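Local structure of leucine aminopeptidase A1, chloroplastic (Solanum lycopersicum, 5D8N) at residues V166-F171 with A211-G216; L295-K300 with E524-N529; V404-D409 with K494-H499; A426-P431 with L498-A503; E448-M453 with V519-E524. The protein catalyses the metal-dependent release of N-terminal amino acids, preferably leucine, from peptides as a homohexamer, acts as a chaperone, and regulates wound signalling, with a role in insect defence. The protein carries 1 engineered substitution. All blocks are in the same frame, centred on the assembly; numbering follows the deposited sequence.

Interaction 1: V166-F171 with A211-G216; sequences VVLGSF and AGVILG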
# COMPACT_ATOMS: atom_id res chain seq x y z
N VAL A 166 -34.11 -13.53 26.41
CA VAL A 166 -34.57 -14.80 25.85
C VAL A 166 -35.08 -14.60 24.40
O VAL A 166 -34.80 -15.41 23.55
CB VAL A 166 -35.66 -15.43 26.71
CG1 VAL A 166 -36.26 -16.65 26.02
CG2 VAL A 166 -35.07 -15.82 28.06
N VAL A 167 -35.88 -13.55 24.18
CA VAL A 167 -36.51 -13.32 22.89
C VAL A 167 -35.44 -13.00 21.85
O VAL A 167 -35.36 -13.64 20.82
CB VAL A 167 -37.57 -12.19 22.95
CG1 VAL A 167 -38.09 -11.83 21.56
CG2 VAL A 167 -38.76 -12.61 23.79
N LEU A 168 -34.54 -12.08 22.20
CA LEU A 168 -33.53 -11.68 21.25
C LEU A 168 -32.49 -12.78 21.08
O LEU A 168 -32.02 -13.01 19.99
CB LEU A 168 -32.83 -10.41 21.74
CG LEU A 168 -33.73 -9.19 21.81
CD1 LEU A 168 -32.87 -7.99 22.24
CD2 LEU A 168 -34.36 -8.97 20.46
N GLY A 169 -32.23 -13.55 22.14
CA GLY A 169 -31.27 -14.63 22.08
C GLY A 169 -31.77 -15.80 21.27
O GLY A 169 -30.96 -16.53 20.71
N SER A 170 -33.09 -15.94 21.14
CA SER A 170 -33.69 -17.03 20.37
C SER A 170 -33.84 -16.71 18.90
O SER A 170 -34.17 -17.60 18.12
CB SER A 170 -35.09 -17.37 20.90
OG SER A 170 -34.96 -17.83 22.24
N PHE A 171 -33.66 -15.45 18.52
CA PHE A 171 -33.85 -15.07 17.12
C PHE A 171 -32.76 -15.69 16.26
O PHE A 171 -31.59 -15.60 16.59
CB PHE A 171 -33.80 -13.55 16.99
CG PHE A 171 -33.73 -13.07 15.57
CD1 PHE A 171 -34.81 -13.22 14.72
CD2 PHE A 171 -32.57 -12.53 15.09
CE1 PHE A 171 -34.78 -12.69 13.44
CE2 PHE A 171 -32.51 -12.06 13.79
CZ PHE A 171 -33.63 -12.09 12.98
N ALA A 211 -39.74 -6.74 19.22
CA ALA A 211 -40.23 -6.90 17.86
C ALA A 211 -39.64 -5.81 16.95
O ALA A 211 -39.35 -6.05 15.78
CB ALA A 211 -41.76 -6.90 17.82
N GLY A 212 -39.45 -4.63 17.51
CA GLY A 212 -38.70 -3.59 16.82
C GLY A 212 -37.23 -3.90 16.61
O GLY A 212 -36.69 -3.68 15.55
N VAL A 213 -36.56 -4.44 17.63
CA VAL A 213 -35.16 -4.82 17.50
C VAL A 213 -34.97 -5.88 16.41
O VAL A 213 -34.08 -5.79 15.57
CB VAL A 213 -34.62 -5.33 18.84
CG1 VAL A 213 -33.22 -5.89 18.67
CG2 VAL A 213 -34.60 -4.22 19.88
N ILE A 214 -35.86 -6.86 16.40
CA ILE A 214 -35.81 -7.95 15.44
C ILE A 214 -36.08 -7.49 14.01
O ILE A 214 -35.35 -7.87 13.10
CB ILE A 214 -36.76 -9.08 15.85
CG1 ILE A 214 -36.11 -9.83 17.02
CG2 ILE A 214 -37.01 -10.04 14.68
CD1 ILE A 214 -37.05 -10.79 17.72
N LEU A 215 -37.01 -6.57 13.83
CA LEU A 215 -37.19 -5.94 12.53
C LEU A 215 -35.90 -5.24 12.09
O LEU A 215 -35.49 -5.35 10.92
CB LEU A 215 -38.35 -4.93 12.57
CG LEU A 215 -38.53 -4.08 11.31
CD1 LEU A 215 -38.81 -4.97 10.11
CD2 LEU A 215 -39.64 -3.06 11.49
N GLY A 216 -35.28 -4.48 12.99
CA GLY A 216 -34.01 -3.86 12.68
C GLY A 216 -32.92 -4.84 12.24
O GLY A 216 -32.25 -4.62 11.24

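Interaction 2: L295-K300 with E524-N529; sequences LALVGK and EWVLRN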
# COMPACT_ATOMS: atom_id res chain seq x y z
N LEU A 295 -40.93 15.33 18.13
CA LEU A 295 -39.58 14.74 18.01
C LEU A 295 -39.41 14.18 16.60
O LEU A 295 -40.37 13.69 16.00
CB LEU A 295 -39.41 13.63 19.04
CG LEU A 295 -39.82 13.95 20.48
CD1 LEU A 295 -39.80 12.68 21.31
CD2 LEU A 295 -38.89 14.99 21.10
N ALA A 296 -38.16 14.15 16.13
CA ALA A 296 -37.81 13.38 14.95
C ALA A 296 -36.67 12.39 15.20
O ALA A 296 -35.67 12.70 15.83
CB ALA A 296 -37.45 14.30 13.78
N LEU A 297 -36.76 11.29 14.48
CA LEU A 297 -35.72 10.28 14.45
C LEU A 297 -35.35 10.10 12.98
O LEU A 297 -36.19 9.68 12.18
CB LEU A 297 -36.24 8.96 15.02
CG LEU A 297 -36.71 9.02 16.47
CD1 LEU A 297 -37.29 7.69 16.89
CD2 LEU A 297 -35.51 9.36 17.35
N VAL A 298 -34.11 10.43 12.65
CA VAL A 298 -33.60 10.38 11.29
C VAL A 298 -32.54 9.28 11.15
O VAL A 298 -31.59 9.22 11.94
CB VAL A 298 -32.95 11.72 10.92
CG1 VAL A 298 -32.36 11.64 9.52
CG2 VAL A 298 -34.01 12.81 10.98
N GLY A 299 -32.74 8.39 10.18
CA GLY A 299 -31.82 7.27 9.99
C GLY A 299 -31.19 7.28 8.62
O GLY A 299 -31.86 7.49 7.61
N LYS A 300 -29.87 7.12 8.57
CA LYS A 300 -29.18 6.95 7.30
C LYS A 300 -29.67 5.68 6.61
O LYS A 300 -29.65 4.59 7.18
CB LYS A 300 -27.67 6.89 7.52
CG LYS A 300 -26.90 6.66 6.24
CD LYS A 300 -25.40 6.73 6.48
CE LYS A 300 -24.76 5.46 5.95
NZ LYS A 300 -23.36 5.68 5.59
N GLU A 524 -36.73 4.30 24.63
CA GLU A 524 -36.63 4.87 25.97
C GLU A 524 -36.60 6.38 25.89
O GLU A 524 -37.19 7.07 26.72
CB GLU A 524 -35.39 4.39 26.73
CG GLU A 524 -35.51 2.95 27.23
CD GLU A 524 -36.56 2.76 28.33
OE1 GLU A 524 -36.85 3.73 29.08
OE2 GLU A 524 -36.99 1.60 28.52
N TRP A 525 -35.86 6.93 24.93
CA TRP A 525 -35.76 8.37 24.83
C TRP A 525 -37.12 9.01 24.53
O TRP A 525 -37.48 10.04 25.08
CB TRP A 525 -34.75 8.76 23.74
CG TRP A 525 -34.64 10.24 23.52
CD1 TRP A 525 -34.08 11.16 24.36
CD2 TRP A 525 -35.17 10.98 22.42
NE1 TRP A 525 -34.07 12.39 23.77
CE2 TRP A 525 -34.80 12.32 22.61
CE3 TRP A 525 -35.79 10.61 21.22
CZ2 TRP A 525 -35.04 13.31 21.66
CZ3 TRP A 525 -36.07 11.60 20.28
CH2 TRP A 525 -35.67 12.93 20.50
N VAL A 526 -37.84 8.46 23.56
CA VAL A 526 -39.18 8.96 23.24
C VAL A 526 -40.10 8.93 24.46
O VAL A 526 -40.79 9.90 24.74
CB VAL A 526 -39.83 8.15 22.08
CG1 VAL A 526 -41.31 8.47 21.92
CG2 VAL A 526 -39.09 8.46 20.79
N LEU A 527 -40.07 7.81 25.18
CA LEU A 527 -40.92 7.62 26.35
C LEU A 527 -40.59 8.54 27.51
O LEU A 527 -41.48 8.90 28.28
CB LEU A 527 -40.81 6.19 26.84
CG LEU A 527 -41.55 5.19 25.94
CD1 LEU A 527 -41.55 3.83 26.61
CD2 LEU A 527 -42.97 5.64 25.68
N ARG A 528 -39.33 8.96 27.61
CA ARG A 528 -38.93 9.80 28.73
C ARG A 528 -39.15 11.27 28.36
O ARG A 528 -38.89 12.15 29.15
CB ARG A 528 -37.47 9.54 29.09
CG ARG A 528 -37.31 8.26 29.91
CD ARG A 528 -35.96 7.55 29.79
NE ARG A 528 -36.09 6.16 30.25
CZ ARG A 528 -36.04 5.76 31.52
NH1 ARG A 528 -35.63 6.60 32.48
NH2 ARG A 528 -36.37 4.52 31.85
N ASN A 529 -39.52 11.53 27.12
CA ASN A 529 -39.98 12.87 26.76
C ASN A 529 -41.47 13.05 27.05
O ASN A 529 -42.19 13.69 26.29
CB ASN A 529 -39.76 13.11 25.28
CG ASN A 529 -38.43 13.77 25.02
OD1 ASN A 529 -38.31 14.99 25.07
ND2 ASN A 529 -37.43 12.97 24.70
OXT ASN A 529 -41.97 12.41 27.98

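Interaction 3: V404-D409 with K494-H499; sequences VEKIID and KVQWLH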
# COMPACT_ATOMS: atom_id res chain seq x y z
N VAL A 404 -40.24 20.13 14.35
CA VAL A 404 -39.90 19.42 15.58
C VAL A 404 -39.09 20.26 16.56
O VAL A 404 -38.37 21.17 16.18
CB VAL A 404 -39.25 18.06 15.29
CG1 VAL A 404 -40.21 17.20 14.47
CG2 VAL A 404 -37.93 18.24 14.55
N GLU A 405 -39.09 19.85 17.81
CA GLU A 405 -38.29 20.47 18.87
C GLU A 405 -36.93 19.76 19.06
O GLU A 405 -35.94 20.38 19.42
CB GLU A 405 -39.15 20.37 20.14
CG GLU A 405 -38.51 20.81 21.45
CD GLU A 405 -39.44 20.66 22.65
OE1 GLU A 405 -40.65 20.41 22.45
OE2 GLU A 405 -38.97 20.89 23.78
N LYS A 406 -36.86 18.45 18.84
CA LYS A 406 -35.64 17.68 19.07
C LYS A 406 -35.49 16.65 17.94
O LYS A 406 -36.47 15.99 17.57
CB LYS A 406 -35.70 16.98 20.42
CG LYS A 406 -35.94 17.89 21.63
CD LYS A 406 -36.03 17.10 22.93
CE LYS A 406 -36.43 17.99 24.10
NZ LYS A 406 -36.52 17.15 25.33
N ILE A 407 -34.25 16.46 17.49
CA ILE A 407 -33.89 15.44 16.51
C ILE A 407 -32.77 14.57 17.07
O ILE A 407 -31.74 15.07 17.51
CB ILE A 407 -33.38 16.09 15.21
CG1 ILE A 407 -34.43 17.04 14.63
CG2 ILE A 407 -33.04 15.03 14.19
CD1 ILE A 407 -33.91 17.87 13.48
N ILE A 408 -32.91 13.27 16.86
CA ILE A 408 -31.76 12.37 16.88
C ILE A 408 -31.58 11.72 15.53
O ILE A 408 -32.53 11.13 15.01
CB ILE A 408 -31.92 11.26 17.95
CG1 ILE A 408 -32.05 11.88 19.35
CG2 ILE A 408 -30.73 10.30 17.91
CD1 ILE A 408 -32.24 10.87 20.46
N ASP A 409 -30.36 11.75 14.99
CA ASP A 409 -30.04 10.95 13.81
C ASP A 409 -29.10 9.82 14.19
O ASP A 409 -28.29 9.96 15.09
CB ASP A 409 -29.48 11.77 12.66
CG ASP A 409 -28.00 12.08 12.82
OD1 ASP A 409 -27.16 11.15 12.58
OD2 ASP A 409 -27.69 13.26 13.11
N LYS A 494 -32.33 26.51 16.28
CA LYS A 494 -33.32 26.46 17.34
C LYS A 494 -33.80 25.03 17.65
O LYS A 494 -34.59 24.82 18.55
CB LYS A 494 -34.50 27.38 17.00
CG LYS A 494 -35.56 26.74 16.11
CD LYS A 494 -35.98 27.68 14.97
CE LYS A 494 -37.38 27.40 14.41
NZ LYS A 494 -37.49 26.00 13.88
N VAL A 495 -33.42 24.06 16.84
CA VAL A 495 -33.85 22.69 17.13
C VAL A 495 -32.75 22.01 17.93
O VAL A 495 -31.58 22.11 17.58
CB VAL A 495 -34.15 21.96 15.81
CG1 VAL A 495 -34.52 20.52 16.06
CG2 VAL A 495 -35.29 22.66 15.07
N GLN A 496 -33.09 21.27 18.97
CA GLN A 496 -32.07 20.47 19.65
C GLN A 496 -31.78 19.21 18.83
O GLN A 496 -32.69 18.61 18.27
CB GLN A 496 -32.54 20.04 21.03
CG GLN A 496 -32.87 21.19 21.97
CD GLN A 496 -33.05 20.70 23.39
OE1 GLN A 496 -33.00 19.51 23.67
NE2 GLN A 496 -33.38 21.61 24.28
N TRP A 497 -30.51 18.88 18.66
CA TRP A 497 -30.13 17.85 17.72
C TRP A 497 -28.91 17.10 18.23
O TRP A 497 -27.94 17.69 18.72
CB TRP A 497 -29.89 18.44 16.35
CG TRP A 497 -29.02 17.58 15.46
CD1 TRP A 497 -29.38 16.41 14.84
CD2 TRP A 497 -27.62 17.74 15.22
NE1 TRP A 497 -28.33 15.89 14.16
CE2 TRP A 497 -27.24 16.71 14.35
CE3 TRP A 497 -26.72 18.77 15.48
CZ2 TRP A 497 -25.95 16.62 13.82
CZ3 TRP A 497 -25.42 18.65 14.99
CH2 TRP A 497 -25.06 17.59 14.16
N LEU A 498 -29.02 15.78 18.17
CA LEU A 498 -27.90 14.89 18.46
C LEU A 498 -27.69 13.86 17.35
O LEU A 498 -28.63 13.24 16.85
CB LEU A 498 -28.14 14.16 19.78
CG LEU A 498 -27.05 13.20 20.29
CD1 LEU A 498 -27.10 13.21 21.79
CD2 LEU A 498 -27.25 11.78 19.81
N HIS A 499 -26.42 13.63 17.07
CA HIS A 499 -25.99 12.71 16.02
C HIS A 499 -25.31 11.51 16.68
O HIS A 499 -24.39 11.68 17.49
CB HIS A 499 -24.99 13.41 15.09
CG HIS A 499 -24.12 12.49 14.31
ND1 HIS A 499 -24.62 11.62 13.37
CD2 HIS A 499 -22.77 12.39 14.22
CE1 HIS A 499 -23.62 10.98 12.78
NE2 HIS A 499 -22.49 11.43 13.28
O HOH W 1 -35.93 23.02 20.25

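Interaction 4: A426-P431 with L498-A503; sequences AGAFTP and LHLDVA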
# COMPACT_ATOMS: atom_id res chain seq x y z
N ALA A 426 -21.14 3.42 20.57
CA ALA A 426 -21.45 4.43 19.58
C ALA A 426 -21.03 5.80 20.09
O ALA A 426 -20.99 6.05 21.30
CB ALA A 426 -22.94 4.42 19.26
N GLY A 427 -20.72 6.70 19.16
CA GLY A 427 -20.37 8.06 19.51
C GLY A 427 -21.57 8.99 19.35
O GLY A 427 -22.21 9.00 18.31
N ALA A 428 -21.77 9.84 20.35
CA ALA A 428 -22.87 10.79 20.38
C ALA A 428 -22.29 12.19 20.29
O ALA A 428 -21.40 12.57 21.07
CB ALA A 428 -23.66 10.63 21.68
N PHE A 429 -22.84 12.98 19.38
CA PHE A 429 -22.39 14.34 19.15
C PHE A 429 -23.57 15.29 19.19
O PHE A 429 -24.54 15.08 18.48
CB PHE A 429 -21.74 14.47 17.77
CG PHE A 429 -20.54 13.58 17.57
CD1 PHE A 429 -20.69 12.28 17.17
CD2 PHE A 429 -19.28 14.12 17.62
CE1 PHE A 429 -19.60 11.47 16.96
CE2 PHE A 429 -18.17 13.31 17.43
CZ PHE A 429 -18.34 11.98 17.12
N THR A 430 -23.48 16.31 20.05
CA THR A 430 -24.55 17.30 20.10
C THR A 430 -24.03 18.64 20.61
O THR A 430 -23.19 18.67 21.49
CB THR A 430 -25.71 16.82 21.00
OG1 THR A 430 -26.75 17.81 21.04
CG2 THR A 430 -25.24 16.56 22.41
N PRO A 431 -24.55 19.75 20.06
CA PRO A 431 -24.36 21.07 20.67
C PRO A 431 -25.15 21.25 21.96
O PRO A 431 -24.96 22.23 22.66
CB PRO A 431 -24.87 22.05 19.60
CG PRO A 431 -24.98 21.25 18.34
CD PRO A 431 -25.26 19.84 18.77
N LEU A 498 -29.02 15.78 18.17
CA LEU A 498 -27.90 14.89 18.46
C LEU A 498 -27.69 13.86 17.35
O LEU A 498 -28.63 13.24 16.85
CB LEU A 498 -28.14 14.16 19.78
CG LEU A 498 -27.05 13.20 20.29
CD1 LEU A 498 -27.10 13.21 21.79
CD2 LEU A 498 -27.25 11.78 19.81
N HIS A 499 -26.42 13.63 17.07
CA HIS A 499 -25.99 12.71 16.02
C HIS A 499 -25.31 11.51 16.68
O HIS A 499 -24.39 11.68 17.49
CB HIS A 499 -24.99 13.41 15.09
CG HIS A 499 -24.12 12.49 14.31
ND1 HIS A 499 -24.62 11.62 13.37
CD2 HIS A 499 -22.77 12.39 14.22
CE1 HIS A 499 -23.62 10.98 12.78
NE2 HIS A 499 -22.49 11.43 13.28
N LEU A 500 -25.77 10.32 16.32
CA LEU A 500 -25.21 9.10 16.87
C LEU A 500 -24.54 8.29 15.77
O LEU A 500 -25.19 7.81 14.83
CB LEU A 500 -26.32 8.32 17.56
CG LEU A 500 -25.88 7.30 18.61
CD1 LEU A 500 -25.19 7.96 19.79
CD2 LEU A 500 -27.07 6.46 19.09
N ASP A 501 -23.21 8.22 15.84
CA ASP A 501 -22.39 7.47 14.87
C ASP A 501 -22.29 6.02 15.37
O ASP A 501 -21.51 5.69 16.28
CB ASP A 501 -21.01 8.12 14.72
CG ASP A 501 -20.24 7.67 13.47
OD1 ASP A 501 -20.62 6.65 12.85
OD2 ASP A 501 -19.25 8.35 13.08
N VAL A 502 -23.05 5.16 14.71
CA VAL A 502 -23.27 3.78 15.14
C VAL A 502 -22.58 2.76 14.22
O VAL A 502 -22.95 1.59 14.19
CB VAL A 502 -24.77 3.43 15.18
CG1 VAL A 502 -25.50 4.32 16.18
CG2 VAL A 502 -25.44 3.58 13.83
N ALA A 503 -21.55 3.19 13.50
CA ALA A 503 -20.80 2.29 12.64
C ALA A 503 -20.41 0.98 13.30
O ALA A 503 -20.44 -0.06 12.63
CB ALA A 503 -19.55 2.98 12.10

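Interaction 5: E448-M453 with V519-E524; sequences EKLWRM and VSTLVE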
# COMPACT_ATOMS: atom_id res chain seq x y z
N GLU A 448 -27.84 -0.03 26.36
CA GLU A 448 -26.99 0.14 25.18
C GLU A 448 -25.80 1.04 25.50
O GLU A 448 -25.87 1.94 26.34
CB GLU A 448 -27.82 0.68 24.02
CG GLU A 448 -28.86 -0.31 23.53
CD GLU A 448 -29.39 -0.02 22.12
OE1 GLU A 448 -29.93 1.08 21.89
OE2 GLU A 448 -29.46 -0.97 21.31
N LYS A 449 -24.69 0.83 24.79
CA LYS A 449 -23.44 1.55 25.05
C LYS A 449 -23.22 2.67 24.06
O LYS A 449 -23.18 2.45 22.85
CB LYS A 449 -22.23 0.62 24.96
CG LYS A 449 -22.23 -0.52 25.97
CD LYS A 449 -21.05 -1.45 25.73
CE LYS A 449 -21.22 -2.66 26.64
NZ LYS A 449 -19.99 -3.43 26.90
N LEU A 450 -23.00 3.87 24.62
CA LEU A 450 -22.65 5.04 23.84
C LEU A 450 -21.84 6.01 24.68
O LEU A 450 -21.78 5.90 25.91
CB LEU A 450 -23.91 5.70 23.23
CG LEU A 450 -25.07 6.14 24.13
CD1 LEU A 450 -24.75 7.43 24.87
CD2 LEU A 450 -26.33 6.34 23.32
N TRP A 451 -21.21 6.98 24.02
CA TRP A 451 -20.32 7.91 24.70
C TRP A 451 -20.33 9.22 23.93
O TRP A 451 -20.13 9.24 22.71
CB TRP A 451 -18.90 7.34 24.73
CG TRP A 451 -17.93 8.08 25.61
CD1 TRP A 451 -17.04 9.05 25.23
CD2 TRP A 451 -17.77 7.94 27.03
NE1 TRP A 451 -16.29 9.47 26.31
CE2 TRP A 451 -16.70 8.78 27.42
CE3 TRP A 451 -18.47 7.22 28.01
CZ2 TRP A 451 -16.34 8.94 28.76
CZ3 TRP A 451 -18.02 7.29 29.34
CH2 TRP A 451 -16.97 8.16 29.70
N ARG A 452 -20.54 10.32 24.64
CA ARG A 452 -20.49 11.61 24.01
C ARG A 452 -19.07 11.96 23.58
O ARG A 452 -18.09 11.71 24.30
CB ARG A 452 -21.04 12.69 24.92
CG ARG A 452 -21.30 13.99 24.19
CD ARG A 452 -21.62 15.13 25.14
NE ARG A 452 -22.01 16.35 24.45
CZ ARG A 452 -22.36 17.48 25.06
NH1 ARG A 452 -22.48 17.52 26.37
NH2 ARG A 452 -22.75 18.54 24.35
N MET A 453 -18.97 12.53 22.39
CA MET A 453 -17.70 13.01 21.86
C MET A 453 -17.84 14.48 21.50
O MET A 453 -18.95 14.97 21.26
CB MET A 453 -17.36 12.23 20.58
CG MET A 453 -17.14 10.75 20.84
SD MET A 453 -15.55 10.46 21.63
CE MET A 453 -14.44 10.71 20.27
N VAL A 519 -32.56 0.69 18.73
CA VAL A 519 -34.01 0.67 18.86
C VAL A 519 -34.38 0.92 20.31
O VAL A 519 -35.18 1.79 20.61
CB VAL A 519 -34.63 -0.65 18.37
CG1 VAL A 519 -36.10 -0.71 18.69
CG2 VAL A 519 -34.43 -0.80 16.87
N SER A 520 -33.82 0.13 21.21
CA SER A 520 -34.24 0.23 22.61
C SER A 520 -33.95 1.59 23.19
O SER A 520 -34.73 2.12 23.99
CB SER A 520 -33.61 -0.89 23.46
OG SER A 520 -32.19 -0.83 23.37
N THR A 521 -32.79 2.16 22.87
CA THR A 521 -32.44 3.48 23.38
C THR A 521 -33.40 4.56 22.84
O THR A 521 -33.87 5.44 23.59
CB THR A 521 -30.97 3.83 23.06
OG1 THR A 521 -30.11 2.88 23.69
CG2 THR A 521 -30.61 5.21 23.55
N LEU A 522 -33.70 4.50 21.54
CA LEU A 522 -34.62 5.47 20.98
C LEU A 522 -36.01 5.40 21.61
O LEU A 522 -36.66 6.42 21.85
CB LEU A 522 -34.73 5.31 19.47
CG LEU A 522 -33.44 5.59 18.67
CD1 LEU A 522 -33.67 5.35 17.19
CD2 LEU A 522 -32.85 6.96 18.94
N VAL A 523 -36.49 4.18 21.81
CA VAL A 523 -37.78 4.00 22.45
C VAL A 523 -37.76 4.62 23.85
O VAL A 523 -38.71 5.34 24.23
CB VAL A 523 -38.21 2.52 22.51
CG1 VAL A 523 -39.42 2.34 23.44
CG2 VAL A 523 -38.52 2.03 21.11
N GLU A 524 -36.73 4.30 24.63
CA GLU A 524 -36.63 4.87 25.97
C GLU A 524 -36.60 6.38 25.89
O GLU A 524 -37.19 7.07 26.72
CB GLU A 524 -35.39 4.39 26.73
CG GLU A 524 -35.51 2.95 27.23
CD GLU A 524 -36.56 2.76 28.33
OE1 GLU A 524 -36.85 3.73 29.08
OE2 GLU A 524 -36.99 1.60 28.52
O HOH W 2 -31.77 -2.08 20.37

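Interaction 1: V166-F171 with A211-G216
Val213 turns its CG1 methyl onto the end of Leu168, with Val213 CG1 3.7 Å from Leu168 CD2. The two side chains cross at about a right angle, and the other methyl of the leucine, CD1, lies a little farther from the same valine atom. One residue on, Ile214 supplies most of the contact, and each part of its side chain has a partner of its own. Ile214 CG1 lies 4.0 Å from Leu168 CD2, so this leucine methyl is shared by two consecutive residues of helix 197-221. At the tip, Ile214 CD1 stands 4.1 Å from Val167 CG1. The short branch goes another way: with CG2 anti to the backbone N of Ile214, this methyl meets the Phe171 ring, 3.7 Å from Phe171 CE1, and approaches it obliquely. An alanine here would probably open a gap between the helices, since Val167 CG1, Leu168 CD2 and the Phe171 ring would each lose the isoleucine atom they rest on.

The axes of the short helical segments 166-170 and 211-216 run nearly parallel, 20° apart and 10.4 Å from each other at closest. Helix 152-170 belongs to the N-terminal domain, whereas helix 197-221 is consistent with the long helix that links the two domains in M17 peptidases. Farther along that helix, Arg217 and Glu218 also touch Phe171, and Arg217 makes a weak hydrogen bond to Leu168 O. Between the two segments themselves the pairing is wholly apolar, which implies that, at this level, shape and the exclusion of water rather than directed bonds probably govern the fit.

Interaction 2: L295-K300 with E524-N529
Leu295 and the six-membered ring of Trp525 reach toward each other tip to tip, with Leu295 CD2 3.9 Å from Trp525 CH2 and the approach oblique to the ring. Two residues along the strand, Leu297 slides past the same indole in the opposite direction and sets its CD2 3.7 Å from Trp525 CZ3. Trp525 CG is anti to the backbone N (chi1 176°), which starts the side chain toward the strand. Beside it, Val526 CG2 lies 4.3 Å from Leu295 CD1.

The C-terminal residue also touches the strand, Asn529 CB standing 4.0 Å from Leu295 CD1. Its amide is fixed at both ends. Asn529 ND2 donates to Trp525 O at 3.0 Å, from above the carbonyl plane, and lies over one face of the indole toward the rim; OD1 accepts from Lys406 NZ on the neighbouring strand. Away from the strand, Arg528 grips Glu524 side-on, NE and NH2 both on OE1, and Tyr205 OH bonds the other oxygen of that carboxylate.

Strand 293-305 lies between strands 347-358 and 406-411, and its Ala296 and Val298 pack on helix 388-401. Lys300, farther along, is one of the enzyme's magnesium-binding residues. A final helix laid by its apolar residues against a central strand that runs into the metal site is consistent with the alpha/beta fold of the M17 catalytic domain, where helices cover a central mixed sheet.

Interaction 3: V404-D409 with K494-H499
The carboxylate of Asp409 sits at the edges of two rings, near the plane of each, and is turned 26° from the Trp497 indole and 31° from the His499 imidazole. His499 ND1 donates to Asp409 OD1 at 2.7 Å, nearly straight, into the syn lone pair. Trp497 NE1 donates to Asp409 OD2 at 2.9 Å, meeting that oxygen close to its C-O axis. One face of the indole carries His499 N, offset toward the rim. Asp409 CG takes the crowded position between its backbone N and carbonyl carbon (chi1 80°), which brings this carboxylate carbon over toward strand 496-501.

Behind these groups, strands 406-411 and 496-501 run parallel. Gln496 N bonds Glu405 O, Ile407 N bonds Gln496 O, Leu498 N bonds Ile407 O and Asp409 N bonds Leu498 O, while a water ties Glu405 O to Lys494 O where the pairing begins. On the face of Asp409 and Trp497, Ile407 CD1 packs 3.7 Å from Val495 CG1, and helices 388-401 and 479-488 cover this side. On the other face Lys406 and Gln496 lie side by side, with Lys406 CE 3.8 Å from Gln496 OE1. The amine of Lys406 continues to a salt bridge with Glu438.

Each oxygen of the buried carboxylate thus has a ring N-H of its own, a pairing that would favour the charged form of Asp409 and probably restrains both rings against rotation.

Interaction 4: A426-P431 with L498-A503
Phe429 and His499 form a hydrogen-bonded pair of the antiparallel ladder by which strand 426-429 joins strand 496-501 in the mixed sheet of the catalytic domain. Each backbone N-H donates to the other residue's carbonyl: Phe429 N to His499 O, and His499 N to Phe429 O at 2.8 Å. Gly427 and Asp501 make the second such pair, its bonds unequal, with Asp501 N 2.8 Å from Gly427 O but Gly427 N 3.2 Å from Asp501 O. Between them, in a non-hydrogen-bonded pair, Ala428 CB rests 3.6 Å from Leu500 CD1.

Side chains follow the ladder. The Phe429 and His499 side chains lie side by side, pointing the same way, their rings oblique with planes 31° apart and Phe429 CD1 3.6 Å from His499 CD2. Asp501 CB stands at the Phe429 edge. Past the last pair, Thr430 CB packs 3.8 Å from Leu498 CB.

Around this shell, Thr430 OG1 is bonded to Trp497 O, and the Asp501 carboxylate takes Leu413 N on one oxygen and Thr414 OG1 on the other. Helices 416-421 and 479-488 pack on Phe429; helix 433-446 packs on Leu498. The active-site Arg389, predicted as such, lies about 7 Å from Asp501, side chain to side chain. Gly427 itself has no side chain, and a CB there would come to about 3.4 Å from Phe429 CE1.

Interaction 5: E448-M453 with V519-E524
Glu448 places CG anti to its carbonyl carbon (chi1 -67°) and runs extended beyond it, which carries the carboxylate to the first turn of helix 519-527. There Thr521 holds OG1 anti to its own carbonyl carbon (chi1 -61°), facing the acid. Thr521 OG1 donates to the anti lone pair of Glu448 OE1 at 2.6 Å. The same oxygen accepts Thr521 N at 3.2 Å, from well above the carboxylate plane. The other oxygen, OE2, accepts from Gly518 N and from a water 2.7 Å from Glu448 OE2, which in turn accepts Ser520 N. The negative charge thus meets backbone N-H groups at a helix start, an interaction likely to be favourable. An alanine here would probably leave Gly518 N, Thr521 N and the water without their acceptor, and the Thr521 hydroxyl with one partner fewer.

Leu450 adds a looser apolar touch, its CD2 4.4 Å from Thr521 CG2, and packs on helix 433-446. Strand 450-452 pairs with strand 426-429 on one side, and its Trp451 NE1 bonds Arg452 O of a neighbouring subunit, while helix 519-527 leans its Val519 on helix 197-221.

How the interactions relate
Interactions 2, 3 and 4 form the buried core and follow one mixed sheet: strand 406-411 borders strand 293-305 of interaction 2, and interactions 3 and 4 share strand 496-501, parallel to one neighbour and antiparallel to the other. Interaction 5 carries the sheet on to strand 450-452 and is partly buried; it shares helix 519-527, and Glu524, with interaction 2 but makes its contact at the helix's first turn. Interaction 1 is a surface contact between helices and touches interaction 5 where Val213 packs on Val519. The chemistry shifts accordingly: backbone ladders and a ring-bound carboxylate inside the sheet, apolar packing where helix meets strand or helix, and a carboxylate with water where a helix begins.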